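Local coordinates for protein ribokinase (Cryptococcus neoformans var. grubii serotype A, PDB 6CW5) that probably phosphorylates D-ribose at its O-5 hydroxyl, using ATP and magnesium to make D-ribose 5-phosphate, at residues 29-32 and 36-39. Residues are numbered along the deposited sequence; the frame is centred on the assembly and turned at random.
Sequences LPHI and GETI
Glu37 OE2 has two partners, the NE2-H of His31 and the guanidinium of Arg34, which makes a salt bridge to it. His31 NE2 donates to Glu37 OE2 at 2.9 Å, with an N-H...O angle of 159°. This is a His-carboxylate hydrogen bond on the loop between strands 22-29 and 43-49 of the small four-stranded sheet. In ribokinases this sheet forms the lid beside the substrate site. The oxygen lies in the ring plane and is met on its syn side, though NE2 sits 25° out of the carboxylate plane. Glu37 OE1 is a second, weak acceptor of the same N-H, 3.5 Å from His31 NE2. The Glu37 chain is extended from the backbone, with CG anti to N (chi1 -179°), and this carries the carboxylate across to the edge of the ring. The salt bridge to Arg34 would be expected to steady the carboxylate and to favour its charged form.

Ile39 packs against the same histidine. Its CD1 makes a CH-pi contact with one face of the His31 ring, 3.7 Å from the ring centroid and displaced toward the rim on the NE2 and CE1 side. The imidazole is therefore held at its edge by Glu37 and over a face by Ile39. The same methyl meets Pro30 at CG, 3.5 Å from Ile39 CD1, closer than usual van der Waals contact. The CG2 branch of Ile39 meets the buried Leu29, the last residue of strand 22-29. The backbone of Leu29 bonds to Ser108 in strand 102-109 and to Ala110 just after it, which ties the start of the loop to the neighbouring strand. On the side-chain side, Leu29 CD2 lies 3.6 Å from Ile39 CG2.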
loop_
_atom_site.group_PDB
_atom_site.type_symbol
_atom_site.label_atom_id
_atom_site.label_comp_id
_atom_site.label_asym_id
_atom_site.label_seq_id
_atom_site.Cartn_x
_atom_site.Cartn_y
_atom_site.Cartn_z
ATOM N N LEU A 29 2.037 33.293 15.375
ATOM C CA LEU A 29 3.404 33.798 15.348
ATOM C C LEU A 29 3.494 35.089 14.544
ATOM O O LEU A 29 2.678 35.321 13.650
ATOM C CB LEU A 29 4.327 32.741 14.724
ATOM C CG LEU A 29 4.629 31.545 15.628
ATOM C CD1 LEU A 29 4.998 30.355 14.750
ATOM C CD2 LEU A 29 5.758 31.888 16.548
ATOM N N PRO A 30 4.473 35.952 14.840
ATOM C CA PRO A 30 4.619 37.161 14.021
ATOM C C PRO A 30 5.106 36.866 12.620
ATOM O O PRO A 30 4.834 37.663 11.711
ATOM C CB PRO A 30 5.629 38.014 14.806
ATOM C CG PRO A 30 6.395 37.025 15.619
ATOM C CD PRO A 30 5.449 35.906 15.945
ATOM N N HIS A 31 5.802 35.750 12.421
ATOM C CA HIS A 31 6.309 35.346 11.115
ATOM C C HIS A 31 6.718 33.898 11.244
ATOM O O HIS A 31 6.841 33.378 12.357
ATOM C CB HIS A 31 7.509 36.199 10.682
ATOM C CG HIS A 31 8.631 36.173 11.670
ATOM N ND1 HIS A 31 8.819 37.164 12.612
ATOM C CD2 HIS A 31 9.611 35.262 11.881
ATOM C CE1 HIS A 31 9.871 36.870 13.353
ATOM N NE2 HIS A 31 10.364 35.715 12.932
ATOM N N ILE A 32 6.907 33.243 10.096
ATOM C CA ILE A 32 7.333 31.847 10.090
ATOM C C ILE A 32 8.756 31.754 10.629
ATOM O O ILE A 32 9.626 32.547 10.249
ATOM C CB ILE A 32 7.233 31.280 8.667
ATOM C CG1 ILE A 32 5.788 31.395 8.163
ATOM C CG2 ILE A 32 7.745 29.826 8.625
ATOM C CD1 ILE A 32 4.792 30.536 8.945
ATOM N N GLY A 36 17.600 28.381 12.640
ATOM C CA GLY A 36 18.415 28.881 13.714
ATOM C C GLY A 36 17.695 29.789 14.694
ATOM O O GLY A 36 18.281 30.159 15.711
ATOM N N GLU A 37 16.443 30.143 14.427
ATOM C CA GLU A 37 15.736 31.118 15.242
ATOM C C GLU A 37 14.919 30.427 16.331
ATOM O O GLU A 37 14.414 29.321 16.132
ATOM C CB GLU A 37 14.825 31.959 14.351
ATOM C CG GLU A 37 14.030 33.040 15.059
ATOM C CD GLU A 37 13.190 33.836 14.075
ATOM O OE1 GLU A 37 12.888 33.315 12.992
ATOM O OE2 GLU A 37 12.836 34.986 14.362
ATOM N N THR A 38 14.791 31.086 17.486
ATOM C CA THR A 38 13.825 30.697 18.520
ATOM C C THR A 38 12.825 31.834 18.666
ATOM O O THR A 38 13.224 32.994 18.838
ATOM C CB THR A 38 14.495 30.432 19.875
ATOM O OG1 THR A 38 15.340 29.273 19.778
ATOM C CG2 THR A 38 13.404 30.160 20.964
ATOM N N ILE A 39 11.534 31.515 18.585
ATOM C CA ILE A 39 10.498 32.542 18.614
ATOM C C ILE A 39 9.342 32.035 19.467
ATOM O O ILE A 39 9.076 30.836 19.523
ATOM C CB ILE A 39 10.032 32.889 17.182
ATOM C CG1 ILE A 39 9.099 34.085 17.168
ATOM C CG2 ILE A 39 9.313 31.700 16.541
ATOM C CD1 ILE A 39 8.844 34.552 15.764
#